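Local coordinates for protein MlnE (PDB 5D2E) that contains, in this N-terminal piece of a macrolactin assembly-line enzyme, a B-type ketoreductase that binds NADP and probably reduces keto groups of the growing polyketide, at residues Lys213-Glu218 / Cys244-His249; Ile129-Ala134 / Leu176-Glu181; Pro59-Cys64 / Ile85-Gly90; Lys196-Glu201 / Ala367-Lys372. One frame throughout, in Å; residues are numbered along the deposited sequence.

From the N terminus, contact 3 comes first: it joins 59-64 to 85-90 and closes a short loop through helix 70-76. Contact 2 follows in series, bringing 176-181 back beside 129-134 after helix 141-164. The two touch, because strands 60-64 and 127-133 are neighbours. Contact 4 opens next, at 196-201 near the end of helix 186-201, and closes only at 367-372. Nested inside that long loop, contact 1 pairs 213-218 with 244-249 and touches contact 2 through Ser214, Phe216 and Glu181. Contacts 1, 2 and 3 therefore run through the sheet of the N-terminal Rossmann-like region, whereas contact 4 ties that region to the NADP-binding KR region.

Contact 1. Residues Lys213-Glu218 / Cys244-His249; sequences KSMFDE and CYEPRH
Glu218 reaches over Pro247 to pair with Arg248, closing the loop side of the contact. From CB, its CG lies anti to the backbone N (chi1 -171°) and rests 3.8 Å from Pro247 CB. The chain then bends, setting CD 3.9 Å from the Arg248 CG and CD methylenes, with OE1 slightly farther off, and the Glu218 and Arg248 side chains cross at about a right angle. The tip atom, OE2, comes to the edge of the guanidinium near its plane and forms a salt bridge with Arg248 NE at 3.3 Å, the two flat groups turned 31° apart. Behind this pair, Glu218 O sits 3.3 Å from Pro247 CG. Met215, which opens the type II turn ending at Glu218, crosses the Glu246 side chain obliquely, SD 3.6 Å from Glu246 CD. Glu246 OE2 is bonded to the Tyr251 hydroxyl, and Lys213 NZ stays 4.2 Å from this oxygen, beyond a salt bridge. A nearly straight bond, Lys213 N to Tyr245 O at 2.8 Å, continues the backbone pairing at the strand ends. Strand 205-214 lies between 171-180 and 242-245, while helix 222-233 packs on the Tyr245 ring, whose hydroxyl is bonded to Glu232.

Contact 2. Residues Ile129-Ala134 / Leu176-Glu181; sequences IHFLAA and LYENAE
Between Leu176 and His130 a single water is gripped from three directions: it donates to Leu176 O at 2.8 Å, accepts from Leu132 N at 2.9 Å and meets His130 ND1, also at 2.9 Å. It stands where regular parallel pairing would put a direct Leu132-to-Leu176 bond. Direct bonds lie to either side along the chain. Leu176 N donates to His130 O, 2.9 Å away, and Glu178 N to Ala133 O, one residue beyond the regular partner. Ala133 is the centre of an inverse gamma turn, consistent with this shift; its CB lies 3.5 Å from Tyr177 CB. The ring of Phe131, with CG anti to the backbone N (chi1 -176°), crosses Leu176 at about a right angle, CD1 lying 3.7 Å from Leu176 CB. Glu178 CG meets the same ring at its edge and in its plane, 3.9 Å from CE1; OE2 stays at the ring edge beside CZ, while OE1 turns to Ala134 CB. The two strands belong to the beta-alpha-beta unit 127-133, 141-164, 171-180. Helix 222-233 covers the side of Ile129, Phe131 and Leu176, whereas His130 points to the opposite face and bonds through NE2 to Ser154 of helix 141-164.

Contact 3. Residues Pro59-Cys64 / Ile85-Gly90; sequences PILFFC and IYVTSG
The rings of Phe62 and Tyr86 lie side by side on one face of two parallel strands and point the same way. Their planes are only 22° apart, but they are slid so far past each other (centroids 5.3 Å apart) that they barely overlap, and the meeting is one of rim atoms, Phe62 CD1 to Tyr86 CE2 at 3.7 Å. Both CG atoms are anti to the backbone N (chi1 -162° and -169°), which starts the two rings off in the same direction. A third ring, Tyr70, meets Tyr86 edge-to-face. Beyond Phe62, the Tyr86 hydroxyl passes 3.4 Å from Cys64 CB. On the face of Leu61, Phe63, Ile85 and Val87, the Leu61 methyl CD1 touches two branches at once, Ile85 CG2 at 3.6 Å and Val87 CG2 at 3.7 Å, while Phe63 CD1 rests on Val87 CB. Four backbone bonds join the strands, from Ile85 N to Ile60 O (2.7 Å) through to Cys64 N to Val87 O. After the last, Thr88 CA comes within 3.2 Å of Cys64 O. The chemistry is that of a buried, largely apolar pair of neighbouring inner strands in a beta-alpha-beta unit, with one polar group carried among the rings: Tyr86 OH is hydrogen-bonded to Asp66 O and Met69 N, which satisfies it and ties the ring to the turn that leads from strand 60-64 into helix 70-76.

Contact 4. Residues Lys196-Glu201 / Ala367-Lys372; sequences KTVQAE and AFIIKK
Glu201 meets the loop of Phe368 and Ile369 with both oxygens and with its methylene carbons. OE1 accepts a straight bond from Ile369 N (2.8 Å, 167°), which arrives on the syn side, 22° out of the carboxylate plane. A water then donates to the same OE1 at 2.7 Å and accepts from Ile370 N. A second water bridges the other oxygen, at 2.6 Å from Glu201 OE2, to Ala367 O, and Gly417 N bonds directly to OE2. The chain is extended beyond CG and slides past Phe368 in the opposite direction: CG lies over the ring face, offset toward the rim, 4.0 Å from the centroid in a CH-pi contact, and the carboxylate stacks almost parallel to the ring, 17° apart. Ile369 adds an apolar touch, its CG1 standing 4.2 Å from Val198 CG2.

Further out, Gln160 of helix 141-164 holds the carbonyls of Ile369 and Lys372, and Lys372 forms a salt bridge with Asp420. Since helix 186-201 belongs to the N-terminal region and 367-372 to the KR region, this polar junction joins the two, with the Glu201 side chain about 10 Å from that of the NADP-binding Tyr421.

Each carboxylate oxygen thus receives one backbone amide and one water, a setting consistent with a charged glutamate whose acceptors meet the amide of Ile369 and, through water, Ile370 N and Ala367 O.

Contact 1. Residues Lys213-Glu218 / Cys244-His249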
loop_
_atom_site.group_PDB
_atom_site.type_symbol
_atom_site.label_atom_id
_atom_site.label_comp_id
_atom_site.label_asym_id
_atom_site.label_seq_id
_atom_site.Cartn_x
_atom_site.Cartn_y
_atom_site.Cartn_z
ATOM N N LYS A 213 12.428 -12.629 6.924
ATOM C CA LYS A 213 13.492 -12.334 5.961
ATOM C C LYS A 213 14.739 -13.187 6.198
ATOM O O LYS A 213 15.429 -13.017 7.198
ATOM C CB LYS A 213 13.882 -10.862 5.978
ATOM C CG LYS A 213 14.872 -10.532 4.869
ATOM C CD LYS A 213 15.029 -9.093 4.497
ATOM C CE LYS A 213 15.414 -8.213 5.623
ATOM N NZ LYS A 213 15.350 -6.785 5.064
ATOM N N SER A 214 14.990 -14.096 5.282
ATOM C CA SER A 214 16.254 -14.810 5.230
ATOM C C SER A 214 17.378 -13.868 4.802
ATOM O O SER A 214 17.244 -13.145 3.850
ATOM C CB SER A 214 16.159 -15.888 4.181
ATOM O OG SER A 214 15.307 -16.848 4.745
ATOM N N MET A 215 18.504 -13.961 5.460
ATOM C CA MET A 215 19.682 -13.211 5.063
ATOM C C MET A 215 20.704 -14.152 4.374
ATOM O O MET A 215 20.659 -15.383 4.581
ATOM C CB MET A 215 20.288 -12.598 6.314
ATOM C CG MET A 215 19.367 -11.635 7.070
ATOM S SD MET A 215 18.728 -10.307 6.099
ATOM C CE MET A 215 20.112 -9.137 6.147
ATOM N N PHE A 216 21.666 -13.622 3.650
ATOM C CA PHE A 216 22.688 -14.495 3.038
ATOM C C PHE A 216 23.450 -15.173 4.182
ATOM O O PHE A 216 23.760 -14.569 5.215
ATOM C CB PHE A 216 23.663 -13.714 2.161
ATOM C CG PHE A 216 23.028 -13.022 1.001
ATOM C CD1 PHE A 216 22.150 -13.689 0.130
ATOM C CD2 PHE A 216 23.307 -11.670 0.751
ATOM C CE1 PHE A 216 21.547 -13.007 -0.928
ATOM C CE2 PHE A 216 22.742 -11.015 -0.326
ATOM C CZ PHE A 216 21.858 -11.679 -1.163
ATOM N N ASP A 217 23.676 -16.461 4.092
ATOM C CA ASP A 217 24.271 -17.145 5.267
ATOM C C ASP A 217 23.475 -17.092 6.580
ATOM O O ASP A 217 24.033 -17.324 7.646
ATOM C CB ASP A 217 25.674 -16.563 5.552
ATOM C CG ASP A 217 26.598 -16.703 4.354
ATOM O OD1 ASP A 217 26.610 -17.805 3.736
ATOM O OD2 ASP A 217 27.282 -15.715 4.010
ATOM N N GLU A 218 22.186 -16.805 6.548
ATOM C CA GLU A 218 21.426 -16.864 7.801
ATOM C C GLU A 218 19.972 -17.113 7.364
ATOM O O GLU A 218 19.128 -16.190 7.432
ATOM C CB GLU A 218 21.670 -15.570 8.561
ATOM C CG GLU A 218 21.145 -15.500 9.964
ATOM C CD GLU A 218 22.053 -14.728 10.897
ATOM O OE1 GLU A 218 22.136 -13.457 10.879
ATOM O OE2 GLU A 218 22.674 -15.418 11.714
ATOM N N CYS A 244 9.402 -6.772 10.987
ATOM C CA CYS A 244 10.231 -7.513 10.057
ATOM C C CYS A 244 11.263 -8.277 10.870
ATOM O O CYS A 244 12.024 -7.663 11.655
ATOM C CB CYS A 244 10.904 -6.586 9.086
ATOM S SG CYS A 244 12.055 -7.466 7.966
ATOM N N TYR A 245 11.250 -9.603 10.716
ATOM C CA TYR A 245 12.141 -10.504 11.428
ATOM C C TYR A 245 13.233 -11.009 10.549
ATOM O O TYR A 245 12.996 -11.429 9.421
ATOM C CB TYR A 245 11.356 -11.723 11.931
ATOM C CG TYR A 245 10.393 -11.409 13.040
ATOM C CD1 TYR A 245 10.787 -11.383 14.370
ATOM C CD2 TYR A 245 9.064 -11.117 12.751
ATOM C CE1 TYR A 245 9.887 -11.045 15.383
ATOM C CE2 TYR A 245 8.154 -10.795 13.762
ATOM C CZ TYR A 245 8.578 -10.767 15.056
ATOM O OH TYR A 245 7.665 -10.479 15.989
ATOM N N GLU A 246 14.463 -10.883 11.029
ATOM C CA GLU A 246 15.561 -11.678 10.486
ATOM C C GLU A 246 15.761 -12.763 11.523
ATOM O O GLU A 246 15.255 -12.649 12.636
ATOM C CB GLU A 246 16.823 -10.804 10.349
ATOM C CG GLU A 246 16.698 -9.752 9.267
ATOM C CD GLU A 246 17.813 -8.736 9.226
ATOM O OE1 GLU A 246 18.809 -8.960 9.907
ATOM O OE2 GLU A 246 17.667 -7.765 8.472
ATOM N N PRO A 247 16.601 -13.758 11.228
ATOM C CA PRO A 247 16.794 -14.793 12.252
ATOM C C PRO A 247 17.382 -14.331 13.579
ATOM O O PRO A 247 16.955 -14.813 14.622
ATOM C CB PRO A 247 17.686 -15.792 11.538
ATOM C CG PRO A 247 17.330 -15.598 10.082
ATOM C CD PRO A 247 17.248 -14.111 9.954
ATOM N N ARG A 248 18.227 -13.303 13.578
ATOM C CA ARG A 248 18.843 -12.808 14.852
ATOM C C ARG A 248 18.410 -11.409 15.369
ATOM O O ARG A 248 18.759 -10.995 16.451
ATOM C CB ARG A 248 20.369 -12.856 14.685
ATOM C CG ARG A 248 20.882 -14.282 14.549
ATOM C CD ARG A 248 22.399 -14.363 14.718
ATOM N NE ARG A 248 22.656 -15.765 14.998
ATOM C CZ ARG A 248 22.935 -16.303 16.196
ATOM N NH1 ARG A 248 23.117 -15.573 17.292
ATOM N NH2 ARG A 248 23.090 -17.609 16.265
ATOM N N HIS A 249 17.648 -10.698 14.560
ATOM C CA HIS A 249 17.260 -9.306 14.809
ATOM C C HIS A 249 15.860 -9.071 14.238
ATOM O O HIS A 249 15.463 -9.733 13.313
ATOM C CB HIS A 249 18.199 -8.355 14.113
ATOM C CG HIS A 249 19.609 -8.414 14.612
ATOM N ND1 HIS A 249 20.569 -9.227 14.040
ATOM C CD2 HIS A 249 20.198 -7.810 15.672
ATOM C CE1 HIS A 249 21.704 -9.078 14.712
ATOM N NE2 HIS A 249 21.500 -8.218 15.695
#

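Contact 2. Residues Ile129-Ala134 / Leu176-Glu181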
loop_
_atom_site.group_PDB
_atom_site.type_symbol
_atom_site.label_atom_id
_atom_site.label_comp_id
_atom_site.label_asym_id
_atom_site.label_seq_id
_atom_site.Cartn_x
_atom_site.Cartn_y
_atom_site.Cartn_z
ATOM N N ILE A 129 -2.999 -18.506 12.229
ATOM C CA ILE A 129 -1.747 -18.306 11.544
ATOM C C ILE A 129 -2.050 -18.432 10.040
ATOM O O ILE A 129 -2.527 -19.422 9.552
ATOM C CB ILE A 129 -0.613 -19.254 11.920
ATOM C CG1 ILE A 129 -0.386 -19.297 13.450
ATOM C CG2 ILE A 129 0.641 -18.947 11.088
ATOM C CD1 ILE A 129 0.045 -18.035 14.048
ATOM N N HIS A 130 -1.769 -17.348 9.300
ATOM C CA HIS A 130 -1.928 -17.381 7.870
ATOM C C HIS A 130 -0.550 -17.323 7.257
ATOM O O HIS A 130 0.149 -16.284 7.302
ATOM C CB HIS A 130 -2.759 -16.198 7.431
ATOM C CG HIS A 130 -3.149 -16.246 5.993
ATOM N ND1 HIS A 130 -2.319 -15.801 4.987
ATOM C CD2 HIS A 130 -4.305 -16.622 5.387
ATOM C CE1 HIS A 130 -2.905 -15.972 3.815
ATOM N NE2 HIS A 130 -4.130 -16.431 4.029
ATOM N N PHE A 131 -0.116 -18.441 6.683
ATOM C CA PHE A 131 1.196 -18.501 6.081
ATOM C C PHE A 131 1.185 -19.172 4.705
ATOM O O PHE A 131 1.693 -20.289 4.532
ATOM C CB PHE A 131 2.146 -19.275 7.027
ATOM C CG PHE A 131 3.623 -19.331 6.562
ATOM C CD1 PHE A 131 4.184 -18.352 5.797
ATOM C CD2 PHE A 131 4.426 -20.367 6.955
ATOM C CE1 PHE A 131 5.544 -18.396 5.430
ATOM C CE2 PHE A 131 5.761 -20.428 6.590
ATOM C CZ PHE A 131 6.324 -19.424 5.854
ATOM N N LEU A 132 0.666 -18.463 3.744
ATOM C CA LEU A 132 0.611 -18.862 2.355
ATOM C C LEU A 132 1.542 -17.994 1.483
ATOM O O LEU A 132 1.841 -18.361 0.348
ATOM C CB LEU A 132 -0.762 -18.618 1.796
ATOM C CG LEU A 132 -1.914 -19.319 2.496
ATOM C CD1 LEU A 132 -3.190 -19.046 1.746
ATOM C CD2 LEU A 132 -1.651 -20.836 2.653
ATOM N N ALA A 133 1.926 -16.830 2.005
ATOM C CA ALA A 133 2.627 -15.786 1.189
ATOM C C ALA A 133 4.110 -16.042 1.043
ATOM O O ALA A 133 4.940 -15.599 1.893
ATOM C CB ALA A 133 2.387 -14.403 1.763
ATOM N N ALA A 134 4.421 -16.805 -0.012
ATOM C CA ALA A 134 5.790 -17.046 -0.383
ATOM C C ALA A 134 5.972 -17.015 -1.874
ATOM O O ALA A 134 5.027 -16.850 -2.639
ATOM C CB ALA A 134 6.327 -18.359 0.277
ATOM N N LEU A 176 1.940 -14.094 7.964
ATOM C CA LEU A 176 3.352 -14.272 7.681
ATOM C C LEU A 176 3.626 -14.335 6.205
ATOM O O LEU A 176 2.873 -14.906 5.456
ATOM C CB LEU A 176 3.887 -15.589 8.278
ATOM C CG LEU A 176 3.470 -15.905 9.706
ATOM C CD1 LEU A 176 3.880 -17.291 10.195
ATOM C CD2 LEU A 176 4.045 -14.844 10.589
ATOM N N TYR A 177 4.743 -13.731 5.809
ATOM C CA TYR A 177 5.251 -13.856 4.477
ATOM C C TYR A 177 6.779 -13.917 4.505
ATOM O O TYR A 177 7.407 -13.386 5.411
ATOM C CB TYR A 177 4.839 -12.722 3.560
ATOM C CG TYR A 177 5.343 -11.356 3.863
ATOM C CD1 TYR A 177 4.704 -10.558 4.813
ATOM C CD2 TYR A 177 6.476 -10.832 3.200
ATOM C CE1 TYR A 177 5.138 -9.273 5.077
ATOM C CE2 TYR A 177 6.907 -9.540 3.455
ATOM C CZ TYR A 177 6.244 -8.780 4.408
ATOM O OH TYR A 177 6.669 -7.519 4.695
ATOM N N GLU A 178 7.330 -14.521 3.459
ATOM C CA GLU A 178 8.751 -14.685 3.328
ATOM C C GLU A 178 9.324 -13.617 2.419
ATOM O O GLU A 178 8.703 -13.176 1.450
ATOM C CB GLU A 178 9.118 -16.008 2.714
ATOM C CG GLU A 178 8.756 -17.213 3.559
ATOM C CD GLU A 178 9.155 -18.507 2.861
ATOM O OE1 GLU A 178 9.538 -18.497 1.664
ATOM O OE2 GLU A 178 9.144 -19.496 3.543
ATOM N N ASN A 179 10.542 -13.239 2.757
ATOM C CA ASN A 179 11.345 -12.343 1.938
ATOM C C ASN A 179 12.813 -12.764 2.131
ATOM O O ASN A 179 13.090 -13.678 2.915
ATOM C CB ASN A 179 11.088 -10.863 2.286
ATOM C CG ASN A 179 11.627 -9.875 1.185
ATOM O OD1 ASN A 179 11.867 -10.241 0.038
ATOM N ND2 ASN A 179 11.759 -8.637 1.551
ATOM N N ALA A 180 13.705 -12.108 1.395
ATOM C CA ALA A 180 15.155 -12.368 1.535
ATOM C C ALA A 180 15.939 -11.077 1.286
ATOM O O ALA A 180 15.493 -10.175 0.531
ATOM C CB ALA A 180 15.588 -13.424 0.542
ATOM N N GLU A 181 17.124 -11.050 1.872
ATOM C CA GLU A 181 18.090 -9.987 1.644
ATOM C C GLU A 181 18.257 -9.794 0.155
ATOM O O GLU A 181 18.356 -10.735 -0.555
ATOM C CB GLU A 181 19.412 -10.346 2.327
ATOM C CG GLU A 181 20.486 -9.303 2.145
ATOM C CD GLU A 181 21.726 -9.662 2.958
ATOM O OE1 GLU A 181 21.780 -10.759 3.554
ATOM O OE2 GLU A 181 22.628 -8.797 3.038
HETATM O O HOH W 1 0.460 -15.661 4.265
#

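Contact 3. Residues Pro59-Cys64 / Ile85-Gly90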
loop_
_atom_site.group_PDB
_atom_site.type_symbol
_atom_site.label_atom_id
_atom_site.label_comp_id
_atom_site.label_asym_id
_atom_site.label_seq_id
_atom_site.Cartn_x
_atom_site.Cartn_y
_atom_site.Cartn_z
ATOM N N PRO A 59 -7.981 -23.351 20.656
ATOM C CA PRO A 59 -7.539 -23.950 19.405
ATOM C C PRO A 59 -6.774 -22.930 18.526
ATOM O O PRO A 59 -7.016 -21.729 18.565
ATOM C CB PRO A 59 -8.827 -24.422 18.762
ATOM C CG PRO A 59 -9.806 -24.587 19.919
ATOM C CD PRO A 59 -9.437 -23.462 20.833
ATOM N N ILE A 60 -5.769 -23.448 17.876
ATOM C CA ILE A 60 -4.930 -22.746 16.922
ATOM C C ILE A 60 -5.276 -23.245 15.498
ATOM O O ILE A 60 -5.397 -24.482 15.272
ATOM C CB ILE A 60 -3.479 -23.087 17.207
ATOM C CG1 ILE A 60 -3.109 -22.627 18.598
ATOM C CG2 ILE A 60 -2.555 -22.517 16.108
ATOM C CD1 ILE A 60 -1.798 -23.270 19.070
ATOM N N LEU A 61 -5.438 -22.330 14.550
ATOM C CA LEU A 61 -5.779 -22.656 13.180
ATOM C C LEU A 61 -4.648 -22.118 12.307
ATOM O O LEU A 61 -4.355 -20.937 12.353
ATOM C CB LEU A 61 -7.106 -21.993 12.811
ATOM C CG LEU A 61 -7.510 -22.094 11.364
ATOM C CD1 LEU A 61 -7.695 -23.538 10.930
ATOM C CD2 LEU A 61 -8.831 -21.335 11.185
ATOM N N PHE A 62 -4.037 -22.980 11.498
ATOM C CA PHE A 62 -2.852 -22.666 10.734
ATOM C C PHE A 62 -3.116 -22.982 9.322
ATOM O O PHE A 62 -3.426 -24.142 9.002
ATOM C CB PHE A 62 -1.712 -23.598 11.276
ATOM C CG PHE A 62 -0.294 -23.165 10.938
ATOM C CD1 PHE A 62 0.149 -23.146 9.638
ATOM C CD2 PHE A 62 0.580 -22.784 11.930
ATOM C CE1 PHE A 62 1.431 -22.759 9.298
ATOM C CE2 PHE A 62 1.904 -22.380 11.608
ATOM C CZ PHE A 62 2.306 -22.368 10.281
ATOM N N PHE A 63 -2.940 -21.989 8.440
ATOM C CA PHE A 63 -3.112 -22.125 7.015
ATOM C C PHE A 63 -1.715 -22.122 6.404
ATOM O O PHE A 63 -0.923 -21.204 6.679
ATOM C CB PHE A 63 -3.874 -20.922 6.440
ATOM C CG PHE A 63 -5.330 -20.803 6.862
ATOM C CD1 PHE A 63 -6.287 -21.598 6.306
ATOM C CD2 PHE A 63 -5.726 -19.856 7.797
ATOM C CE1 PHE A 63 -7.601 -21.485 6.658
ATOM C CE2 PHE A 63 -7.058 -19.740 8.189
ATOM C CZ PHE A 63 -8.004 -20.557 7.580
ATOM N N CYS A 64 -1.426 -23.098 5.536
ATOM C CA CYS A 64 -0.093 -23.228 4.925
ATOM C C CYS A 64 -0.315 -23.832 3.581
ATOM O O CYS A 64 -1.259 -24.580 3.380
ATOM C CB CYS A 64 0.823 -24.124 5.804
ATOM S SG CYS A 64 2.605 -24.044 5.333
ATOM N N ILE A 85 -5.226 -27.089 14.424
ATOM C CA ILE A 85 -5.862 -27.372 13.145
ATOM C C ILE A 85 -4.941 -26.910 12.017
ATOM O O ILE A 85 -4.525 -25.728 11.978
ATOM C CB ILE A 85 -7.209 -26.627 13.052
ATOM C CG1 ILE A 85 -8.073 -26.915 14.308
ATOM C CG2 ILE A 85 -7.912 -26.986 11.763
ATOM C CD1 ILE A 85 -8.468 -28.386 14.546
ATOM N N TYR A 86 -4.633 -27.782 11.095
ATOM C CA TYR A 86 -3.645 -27.473 10.038
ATOM C C TYR A 86 -4.233 -27.696 8.690
ATOM O O TYR A 86 -4.664 -28.792 8.308
ATOM C CB TYR A 86 -2.377 -28.275 10.246
ATOM C CG TYR A 86 -1.204 -27.892 9.417
ATOM C CD1 TYR A 86 -1.015 -28.438 8.174
ATOM C CD2 TYR A 86 -0.217 -27.045 9.902
ATOM C CE1 TYR A 86 0.110 -28.100 7.421
ATOM C CE2 TYR A 86 0.912 -26.732 9.167
ATOM C CZ TYR A 86 1.056 -27.224 7.915
ATOM O OH TYR A 86 2.185 -26.965 7.132
ATOM N N VAL A 87 -4.351 -26.611 7.949
ATOM C CA VAL A 87 -5.024 -26.605 6.680
ATOM C C VAL A 87 -4.071 -26.313 5.542
ATOM O O VAL A 87 -3.385 -25.288 5.537
ATOM C CB VAL A 87 -6.116 -25.517 6.671
ATOM C CG1 VAL A 87 -6.988 -25.630 5.403
ATOM C CG2 VAL A 87 -6.932 -25.565 7.954
ATOM N N THR A 88 -4.097 -27.171 4.544
ATOM C CA THR A 88 -3.277 -27.017 3.382
ATOM C C THR A 88 -4.067 -26.882 2.125
ATOM O O THR A 88 -5.269 -27.053 2.074
ATOM C CB THR A 88 -2.309 -28.236 3.218
ATOM O OG1 THR A 88 -3.075 -29.414 3.015
ATOM C CG2 THR A 88 -1.475 -28.424 4.377
ATOM N N SER A 89 -3.371 -26.532 1.069
ATOM C CA SER A 89 -3.949 -26.379 -0.228
ATOM C C SER A 89 -4.332 -27.692 -0.917
ATOM O O SER A 89 -3.558 -28.644 -0.914
ATOM C CB SER A 89 -2.942 -25.652 -1.116
ATOM O OG SER A 89 -3.561 -25.399 -2.317
ATOM N N GLY A 90 -5.511 -27.727 -1.522
ATOM C CA GLY A 90 -5.984 -28.895 -2.260
ATOM C C GLY A 90 -6.983 -28.507 -3.344
ATOM O O GLY A 90 -7.470 -27.376 -3.373
#

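Contact 4. Residues Lys196-Glu201 / Ala367-Lys372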
loop_
_atom_site.group_PDB
_atom_site.type_symbol
_atom_site.label_atom_id
_atom_site.label_comp_id
_atom_site.label_asym_id
_atom_site.label_seq_id
_atom_site.Cartn_x
_atom_site.Cartn_y
_atom_site.Cartn_z
ATOM N N LYS A 196 -4.778 -3.659 9.158
ATOM C CA LYS A 196 -5.058 -2.536 10.065
ATOM C C LYS A 196 -6.493 -2.109 9.861
ATOM O O LYS A 196 -7.165 -1.748 10.803
ATOM C CB LYS A 196 -4.195 -1.324 9.738
ATOM C CG LYS A 196 -2.795 -1.402 10.267
ATOM C CD LYS A 196 -2.099 -0.107 9.840
ATOM C CE LYS A 196 -0.951 0.195 10.745
ATOM N NZ LYS A 196 -0.026 0.989 9.910
ATOM N N THR A 197 -6.968 -2.158 8.626
ATOM C CA THR A 197 -8.382 -1.726 8.423
ATOM C C THR A 197 -9.391 -2.805 8.822
ATOM O O THR A 197 -10.417 -2.485 9.394
ATOM C CB THR A 197 -8.669 -0.844 7.163
ATOM O OG1 THR A 197 -10.063 -0.923 6.631
ATOM C CG2 THR A 197 -7.594 -0.813 6.191
ATOM N N VAL A 198 -9.054 -4.089 8.630
ATOM C CA VAL A 198 -9.907 -5.174 9.210
ATOM C C VAL A 198 -10.074 -4.936 10.713
ATOM O O VAL A 198 -11.192 -5.035 11.274
ATOM C CB VAL A 198 -9.291 -6.560 8.949
ATOM C CG1 VAL A 198 -9.926 -7.642 9.805
ATOM C CG2 VAL A 198 -9.362 -6.866 7.464
ATOM N N GLN A 199 -8.960 -4.664 11.384
ATOM C CA GLN A 199 -9.005 -4.460 12.798
ATOM C C GLN A 199 -9.885 -3.222 13.164
ATOM O O GLN A 199 -10.568 -3.242 14.170
ATOM C CB GLN A 199 -7.615 -4.315 13.385
ATOM C CG GLN A 199 -7.611 -4.425 14.899
ATOM C CD GLN A 199 -6.253 -4.601 15.554
ATOM O OE1 GLN A 199 -6.054 -4.187 16.667
ATOM N NE2 GLN A 199 -5.343 -5.184 14.893
ATOM N N ALA A 200 -9.843 -2.166 12.349
ATOM C CA ALA A 200 -10.675 -0.972 12.630
ATOM C C ALA A 200 -12.145 -1.316 12.425
ATOM O O ALA A 200 -13.000 -0.838 13.151
ATOM C CB ALA A 200 -10.272 0.172 11.735
ATOM N N GLU A 201 -12.449 -2.180 11.449
ATOM C CA GLU A 201 -13.797 -2.628 11.207
ATOM C C GLU A 201 -14.294 -3.628 12.209
ATOM O O GLU A 201 -15.489 -3.646 12.489
ATOM C CB GLU A 201 -13.904 -3.218 9.815
ATOM C CG GLU A 201 -13.710 -2.184 8.737
ATOM C CD GLU A 201 -13.804 -2.740 7.341
ATOM O OE1 GLU A 201 -14.221 -3.938 7.139
ATOM O OE2 GLU A 201 -13.428 -1.964 6.427
ATOM N N ALA A 367 -16.491 0.207 1.255
ATOM C CA ALA A 367 -17.440 -0.753 1.834
ATOM C C ALA A 367 -16.635 -1.574 2.858
ATOM O O ALA A 367 -15.431 -1.889 2.624
ATOM C CB ALA A 367 -18.003 -1.683 0.764
ATOM N N PHE A 368 -17.284 -1.932 3.951
ATOM C CA PHE A 368 -16.699 -2.788 4.940
ATOM C C PHE A 368 -16.432 -4.133 4.279
ATOM O O PHE A 368 -17.123 -4.559 3.339
ATOM C CB PHE A 368 -17.660 -2.983 6.165
ATOM C CG PHE A 368 -17.558 -1.905 7.230
ATOM C CD1 PHE A 368 -17.463 -0.563 6.882
ATOM C CD2 PHE A 368 -17.613 -2.247 8.591
ATOM C CE1 PHE A 368 -17.414 0.420 7.847
ATOM C CE2 PHE A 368 -17.579 -1.266 9.576
ATOM C CZ PHE A 368 -17.475 0.072 9.193
ATOM N N ILE A 369 -15.446 -4.836 4.814
ATOM C CA ILE A 369 -15.093 -6.176 4.344
ATOM C C ILE A 369 -16.312 -7.098 4.268
ATOM O O ILE A 369 -16.431 -7.861 3.331
ATOM C CB ILE A 369 -14.015 -6.782 5.290
ATOM C CG1 ILE A 369 -12.651 -6.296 4.894
ATOM C CG2 ILE A 369 -13.965 -8.319 5.220
ATOM C CD1 ILE A 369 -12.230 -6.894 3.553
ATOM N N ILE A 370 -17.208 -7.009 5.252
ATOM C CA ILE A 370 -18.424 -7.871 5.281
ATOM C C ILE A 370 -19.307 -7.652 4.060
ATOM O O ILE A 370 -20.021 -8.552 3.713
ATOM C CB ILE A 370 -19.298 -7.718 6.579
ATOM C CG1 ILE A 370 -19.639 -6.252 6.906
ATOM C CG2 ILE A 370 -18.585 -8.301 7.766
ATOM C CD1 ILE A 370 -20.489 -6.016 8.160
ATOM N N LYS A 371 -19.246 -6.473 3.424
ATOM C CA LYS A 371 -20.052 -6.128 2.253
ATOM C C LYS A 371 -19.274 -6.047 0.955
ATOM O O LYS A 371 -19.862 -5.881 -0.111
ATOM C CB LYS A 371 -20.717 -4.784 2.489
ATOM C CG LYS A 371 -21.508 -4.740 3.797
ATOM C CD LYS A 371 -23.013 -4.773 3.621
ATOM C CE LYS A 371 -23.534 -3.364 3.322
ATOM N NZ LYS A 371 -24.961 -3.171 3.708
ATOM N N LYS A 372 -17.949 -6.138 1.015
ATOM C CA LYS A 372 -17.173 -6.132 -0.206
ATOM C C LYS A 372 -17.406 -7.371 -0.994
ATOM O O LYS A 372 -17.689 -8.400 -0.480
ATOM C CB LYS A 372 -15.650 -6.099 0.085
ATOM C CG LYS A 372 -15.068 -4.731 0.290
ATOM C CD LYS A 372 -14.773 -4.020 -0.997
ATOM C CE LYS A 372 -14.396 -2.566 -0.736
ATOM N NZ LYS A 372 -14.158 -1.960 -2.051
HETATM O O HOH W 2 -12.973 -2.231 3.874
HETATM O O HOH W 3 -16.204 -5.652 7.932
#